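Side-chain contacts in iron-sulfur cluster assembly scaffold protein NifU (Fervidobacterium islandicum, PDB 6A6F), which probably serves the SUF system of this thermophilic bacterium as a zinc-bearing scaffold or sulfur-transfer protein in iron-sulfur cluster assembly: residues 7-12 with 109-114; 70-75 with 126-131. One frame throughout, in Å; residues are numbered along the deposited sequence.

Interaction 1 and interaction 2 lie about 14 Å apart, centre to centre, and meet through Val71, whose CG2 packs 3.6 Å from Phe9 CZ and 3.8 Å from Phe111 CE2. Helix 63-76 is therefore common to both: it carries Met72 into interaction 2 and backs the rings of interaction 1. The first contact is partly buried, its centre about 12 Å from that of the chain, and mixes two phenylalanine rings with an asparagine and a possible water bridge. The second is centred about 2 Å from the chain centre, and all four of its touching residues are buried; sulfur, indole and aliphatic groups make the contact, without a hydrogen bond across it.

Interaction 1. Residues 7-12 with 109-114; sequences SEFIMD and INFYDV
The start of the N-terminal helix 8-14 packs against the 3-10 segment 109-114, mainly through Phe9, Asn110 and Phe111. With CG anti to the backbone N (chi1 175°), the Phe9 ring is set against Asn110. That residue covers one ring face: its CB lies 3.5 Å from the ring centroid, a CH-pi contact, and its ND2 is 3.3 Å from Phe9 CE1. Since amide and ring planes are 44° apart, this is no flat amide stack. Phe9 also turns its edge to the face of Phe111 in an offset edge-to-face pair, centroids 5.6 Å apart and planes at 79°. Beside it, Ile10 CG1 reaches Phe111 CE1 at 3.8 Å. Replacing Phe9 by an alanine would probably leave Asn110 CB without its ring face and open a gap beside Phe111. A water gives a proton to Asn110 O at 2.9 Å; its approach to Ser7 OG is unusually short, so a bridge there is doubtful. The same hydroxyl accepts from Ile10 N, at 3.1 Å and nearly straight. Ser7 is thus a classic serine N-cap, here set beside an offset edge-to-face (T-shaped) pair that ties the N-terminal helix of the NifU-like fold to the 3-10 segment ahead of helix 118-135.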
loop_
_atom_site.group_PDB
_atom_site.type_symbol
_atom_site.label_atom_id
_atom_site.label_comp_id
_atom_site.label_asym_id
_atom_site.label_seq_id
_atom_site.Cartn_x
_atom_site.Cartn_y
_atom_site.Cartn_z
ATOM N N SER A 7 -5.548 -3.207 -12.390
ATOM C CA SER A 7 -6.732 -4.027 -12.692
ATOM C C SER A 7 -7.376 -4.483 -11.438
ATOM O O SER A 7 -6.796 -4.357 -10.357
ATOM C CB SER A 7 -6.290 -5.276 -13.440
ATOM O OG SER A 7 -5.453 -6.072 -12.611
ATOM N N GLU A 8 -8.542 -5.078 -11.554
ATOM C CA GLU A 8 -9.235 -5.582 -10.387
ATOM C C GLU A 8 -8.411 -6.682 -9.714
ATOM O O GLU A 8 -8.370 -6.785 -8.486
ATOM C CB GLU A 8 -10.628 -6.053 -10.814
ATOM C CG GLU A 8 -11.490 -6.777 -9.806
ATOM C CD GLU A 8 -12.871 -7.143 -10.386
ATOM O OE1 GLU A 8 -13.135 -6.942 -11.600
ATOM O OE2 GLU A 8 -13.708 -7.634 -9.619
ATOM N N PHE A 9 -7.755 -7.499 -10.536
ATOM C CA PHE A 9 -6.924 -8.593 -10.057
ATOM C C PHE A 9 -5.819 -8.049 -9.153
ATOM O O PHE A 9 -5.683 -8.469 -8.040
ATOM C CB PHE A 9 -6.324 -9.362 -11.247
ATOM C CG PHE A 9 -5.371 -10.425 -10.844
ATOM C CD1 PHE A 9 -5.818 -11.694 -10.572
ATOM C CD2 PHE A 9 -4.008 -10.162 -10.756
ATOM C CE1 PHE A 9 -4.942 -12.696 -10.205
ATOM C CE2 PHE A 9 -3.128 -11.163 -10.386
ATOM C CZ PHE A 9 -3.603 -12.440 -10.116
ATOM N N ILE A 10 -5.041 -7.126 -9.677
ATOM C CA ILE A 10 -3.979 -6.439 -8.928
ATOM C C ILE A 10 -4.527 -5.798 -7.651
ATOM O O ILE A 10 -3.953 -5.983 -6.549
ATOM C CB ILE A 10 -3.246 -5.414 -9.816
ATOM C CG1 ILE A 10 -2.401 -6.161 -10.852
ATOM C CG2 ILE A 10 -2.288 -4.517 -9.014
ATOM C CD1 ILE A 10 -1.912 -5.328 -11.980
ATOM N N MET A 11 -5.608 -5.043 -7.766
ATOM C CA MET A 11 -6.159 -4.384 -6.566
ATOM C C MET A 11 -6.653 -5.331 -5.498
ATOM O O MET A 11 -6.360 -5.102 -4.305
ATOM C CB MET A 11 -7.187 -3.284 -6.898
ATOM C CG MET A 11 -6.577 -2.088 -7.654
ATOM S SD MET A 11 -4.984 -1.410 -7.075
ATOM C CE MET A 11 -5.562 -0.836 -5.462
ATOM N N ASP A 12 -7.336 -6.407 -5.884
ATOM C CA ASP A 12 -7.717 -7.417 -4.960
ATOM C C ASP A 12 -6.465 -8.036 -4.293
ATOM O O ASP A 12 -6.436 -8.131 -3.080
ATOM C CB ASP A 12 -8.508 -8.554 -5.663
ATOM C CG ASP A 12 -9.974 -8.145 -6.032
ATOM O OD1 ASP A 12 -10.422 -7.078 -5.582
ATOM O OD2 ASP A 12 -10.683 -8.913 -6.728
ATOM N N ILE A 109 0.234 -14.703 -14.998
ATOM C CA ILE A 109 -0.040 -14.092 -16.302
ATOM C C ILE A 109 -0.907 -12.821 -16.204
ATOM O O ILE A 109 -0.889 -11.980 -17.105
ATOM C CB ILE A 109 -0.683 -15.091 -17.299
ATOM C CG1 ILE A 109 -0.536 -14.601 -18.732
ATOM C CG2 ILE A 109 -2.137 -15.340 -17.041
ATOM C CD1 ILE A 109 0.887 -14.671 -19.223
ATOM N N ASN A 110 -1.623 -12.654 -15.095
ATOM C CA ASN A 110 -2.420 -11.448 -14.917
ATOM C C ASN A 110 -1.570 -10.155 -14.849
ATOM O O ASN A 110 -2.081 -9.101 -15.108
ATOM C CB ASN A 110 -3.387 -11.644 -13.751
ATOM C CG ASN A 110 -4.468 -12.658 -14.088
ATOM O OD1 ASN A 110 -5.111 -12.506 -15.097
ATOM N ND2 ASN A 110 -4.624 -13.712 -13.305
ATOM N N PHE A 111 -0.260 -10.263 -14.634
ATOM C CA PHE A 111 0.616 -9.137 -14.638
ATOM C C PHE A 111 1.262 -8.793 -15.998
ATOM O O PHE A 111 2.067 -7.875 -16.053
ATOM C CB PHE A 111 1.736 -9.405 -13.629
ATOM C CG PHE A 111 1.245 -9.518 -12.214
ATOM C CD1 PHE A 111 1.049 -8.374 -11.461
ATOM C CD2 PHE A 111 0.974 -10.747 -11.651
ATOM C CE1 PHE A 111 0.593 -8.436 -10.172
ATOM C CE2 PHE A 111 0.520 -10.841 -10.331
ATOM C CZ PHE A 111 0.317 -9.674 -9.596
ATOM N N TYR A 112 0.939 -9.549 -17.042
ATOM C CA TYR A 112 1.500 -9.379 -18.386
ATOM C C TYR A 112 1.590 -7.910 -18.774
ATOM O O TYR A 112 2.603 -7.458 -19.206
ATOM C CB TYR A 112 0.644 -10.144 -19.416
ATOM C CG TYR A 112 1.197 -10.088 -20.809
ATOM C CD1 TYR A 112 2.201 -10.942 -21.193
ATOM C CD2 TYR A 112 0.745 -9.138 -21.730
ATOM C CE1 TYR A 112 2.725 -10.904 -22.465
ATOM C CE2 TYR A 112 1.261 -9.085 -23.013
ATOM C CZ TYR A 112 2.239 -9.974 -23.368
ATOM O OH TYR A 112 2.783 -9.927 -24.608
ATOM N N ASP A 113 0.523 -7.177 -18.575
ATOM C CA ASP A 113 0.480 -5.768 -18.985
ATOM C C ASP A 113 1.493 -4.847 -18.334
ATOM O O ASP A 113 1.808 -3.772 -18.867
ATOM C CB ASP A 113 -0.870 -5.177 -18.696
ATOM C CG ASP A 113 -1.701 -5.069 -19.918
ATOM O OD1 ASP A 113 -1.318 -4.239 -20.790
ATOM O OD2 ASP A 113 -2.722 -5.800 -20.001
ATOM N N VAL A 114 2.002 -5.251 -17.195
ATOM C CA VAL A 114 2.946 -4.412 -16.494
ATOM C C VAL A 114 4.215 -4.191 -17.305
ATOM O O VAL A 114 4.900 -3.163 -17.145
ATOM C CB VAL A 114 3.244 -5.042 -15.112
ATOM C CG1 VAL A 114 4.347 -4.272 -14.399
ATOM C CG2 VAL A 114 1.951 -5.076 -14.302
HETATM O O HOH W 1 -4.426 -7.819 -14.108
#

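Interaction 2. Residues 70-75 with 126-131; sequences NVMIEQ and LPWKTL
Met72 lays its side chain over one face of the Trp128 indole, the two running past each other in opposite directions. Its CG is 3.4 Å from the centroid of the six-membered ring and only 10° off the normal, a CH-pi contact, while CB lies 3.6 Å from Trp128 CZ2. SD follows over the same ring at 4.0 Å from the centroid, giving a Met-aromatic contact. Two extended torsions (chi1 -179°, chi2 likewise) carry the sulfur across to helix 126-131; the bend at chi3 then takes CE to Pro127, 3.9 Å from its CB. SD also approaches Pro127 O at 3.5 Å and Leu131 CD2 at 3.8 Å, so one flexible chain meets an indole, a proline and a leucine. The axes of segments 70-75 and 126-131 approach to 10.0 Å, their N-to-C directions 47° apart, a separation that Met72 spans. Leu43 of strand 39-48 touches Met72 too, placing the contact between helices 63-76 and 118-135 and the sheet. The side chain of Pro127 is about 9 Å from the bound zinc ion, whose ligands include Cys62 and Cys123, each just before or within one of these helices. Without a hydrogen bond or ion pair across it, the contact implies cohesion by dispersion, sulfur-aromatic attraction and exclusion of water.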
loop_
_atom_site.group_PDB
_atom_site.type_symbol
_atom_site.label_atom_id
_atom_site.label_comp_id
_atom_site.label_asym_id
_atom_site.label_seq_id
_atom_site.Cartn_x
_atom_site.Cartn_y
_atom_site.Cartn_z
ATOM N N ASN A 70 1.911 -11.293 -3.107
ATOM C CA ASN A 70 0.918 -12.175 -2.676
ATOM C C ASN A 70 0.647 -13.275 -3.713
ATOM O O ASN A 70 0.387 -14.402 -3.331
ATOM C CB ASN A 70 -0.372 -11.407 -2.356
ATOM C CG ASN A 70 -0.323 -10.744 -0.993
ATOM O OD1 ASN A 70 -0.000 -11.395 -0.021
ATOM N ND2 ASN A 70 -0.644 -9.446 -0.919
ATOM N N VAL A 71 0.635 -12.946 -5.001
ATOM C CA VAL A 71 0.372 -13.957 -6.029
ATOM C C VAL A 71 1.563 -14.929 -6.023
ATOM O O VAL A 71 1.363 -16.132 -6.091
ATOM C CB VAL A 71 0.093 -13.358 -7.397
ATOM C CG1 VAL A 71 0.024 -14.419 -8.449
ATOM C CG2 VAL A 71 -1.222 -12.567 -7.363
ATOM N N MET A 72 2.761 -14.409 -5.860
ATOM C CA MET A 72 3.949 -15.261 -5.782
ATOM C C MET A 72 3.824 -16.287 -4.647
ATOM O O MET A 72 4.056 -17.510 -4.869
ATOM C CB MET A 72 5.211 -14.451 -5.599
ATOM C CG MET A 72 6.480 -15.247 -5.526
ATOM S SD MET A 72 7.925 -14.289 -5.068
ATOM C CE MET A 72 7.756 -14.112 -3.283
ATOM N N ILE A 73 3.493 -15.793 -3.451
ATOM C CA ILE A 73 3.433 -16.653 -2.278
ATOM C C ILE A 73 2.402 -17.723 -2.494
ATOM O O ILE A 73 2.642 -18.891 -2.249
ATOM C CB ILE A 73 3.155 -15.834 -0.974
ATOM C CG1 ILE A 73 4.416 -15.017 -0.692
ATOM C CG2 ILE A 73 2.770 -16.757 0.200
ATOM C CD1 ILE A 73 4.246 -13.979 0.396
ATOM N N GLU A 74 1.234 -17.313 -2.943
ATOM C CA GLU A 74 0.132 -18.249 -3.157
ATOM C C GLU A 74 0.557 -19.349 -4.140
ATOM O O GLU A 74 0.137 -20.503 -4.032
ATOM C CB GLU A 74 -1.074 -17.472 -3.673
ATOM C CG GLU A 74 -2.254 -18.291 -4.090
ATOM C CD GLU A 74 -3.273 -17.414 -4.808
ATOM O OE1 GLU A 74 -3.110 -17.217 -6.047
ATOM O OE2 GLU A 74 -4.180 -16.900 -4.116
ATOM N N GLN A 75 1.354 -18.988 -5.131
ATOM C CA GLN A 75 1.724 -19.954 -6.135
ATOM C C GLN A 75 2.922 -20.832 -5.706
ATOM O O GLN A 75 3.024 -21.957 -6.180
ATOM C CB GLN A 75 1.986 -19.271 -7.471
ATOM C CG GLN A 75 0.737 -18.654 -8.101
ATOM C CD GLN A 75 -0.354 -19.688 -8.320
ATOM O OE1 GLN A 75 -1.474 -19.563 -7.819
ATOM N NE2 GLN A 75 0.001 -20.754 -8.974
ATOM N N LEU A 126 10.182 -7.158 -7.789
ATOM C CA LEU A 126 10.799 -7.069 -6.488
ATOM C C LEU A 126 10.673 -8.382 -5.654
ATOM O O LEU A 126 11.683 -8.935 -5.230
ATOM C CB LEU A 126 10.245 -5.873 -5.694
ATOM C CG LEU A 126 10.758 -5.784 -4.246
ATOM C CD1 LEU A 126 12.266 -5.636 -4.260
ATOM C CD2 LEU A 126 10.111 -4.650 -3.498
ATOM N N PRO A 127 9.431 -8.891 -5.424
ATOM C CA PRO A 127 9.362 -10.161 -4.673
ATOM C C PRO A 127 10.087 -11.296 -5.342
ATOM O O PRO A 127 10.629 -12.131 -4.640
ATOM C CB PRO A 127 7.877 -10.476 -4.608
ATOM C CG PRO A 127 7.291 -9.608 -5.677
ATOM C CD PRO A 127 8.104 -8.384 -5.736
ATOM N N TRP A 128 10.040 -11.375 -6.665
ATOM C CA TRP A 128 10.643 -12.509 -7.396
ATOM C C TRP A 128 12.189 -12.494 -7.331
ATOM O O TRP A 128 12.821 -13.532 -7.136
ATOM C CB TRP A 128 10.178 -12.510 -8.862
ATOM C CG TRP A 128 8.766 -12.920 -9.036
ATOM C CD1 TRP A 128 7.718 -12.111 -9.294
ATOM C CD2 TRP A 128 8.245 -14.236 -8.903
ATOM N NE1 TRP A 128 6.572 -12.834 -9.337
ATOM C CE2 TRP A 128 6.872 -14.155 -9.113
ATOM C CE3 TRP A 128 8.806 -15.473 -8.595
ATOM C CZ2 TRP A 128 6.040 -15.269 -9.047
ATOM C CZ3 TRP A 128 7.975 -16.587 -8.557
ATOM C CH2 TRP A 128 6.619 -16.474 -8.790
ATOM N N LYS A 129 12.768 -11.302 -7.489
ATOM C CA LYS A 129 14.203 -11.106 -7.375
ATOM C C LYS A 129 14.665 -11.383 -5.947
ATOM O O LYS A 129 15.707 -11.977 -5.752
ATOM C CB LYS A 129 14.595 -9.671 -7.768
ATOM C CG LYS A 129 14.311 -9.257 -9.222
ATOM C CD LYS A 129 14.761 -10.268 -10.269
ATOM C CE LYS A 129 16.283 -10.296 -10.402
ATOM N NZ LYS A 129 16.788 -11.387 -11.316
ATOM N N THR A 130 13.857 -10.979 -4.966
ATOM C CA THR A 130 14.141 -11.277 -3.575
ATOM C C THR A 130 14.064 -12.753 -3.293
ATOM O O THR A 130 14.937 -13.297 -2.624
ATOM C CB THR A 130 13.221 -10.496 -2.620
ATOM O OG1 THR A 130 13.372 -9.111 -2.911
ATOM C CG2 THR A 130 13.615 -10.751 -1.173
ATOM N N LEU A 131 13.075 -13.425 -3.865
ATOM C CA LEU A 131 12.998 -14.866 -3.783
ATOM C C LEU A 131 14.215 -15.598 -4.390
ATOM O O LEU A 131 14.767 -16.528 -3.784
ATOM C CB LEU A 131 11.770 -15.330 -4.504
ATOM C CG LEU A 131 11.549 -16.837 -4.623
ATOM C CD1 LEU A 131 11.185 -17.461 -3.312
ATOM C CD2 LEU A 131 10.430 -17.120 -5.591
#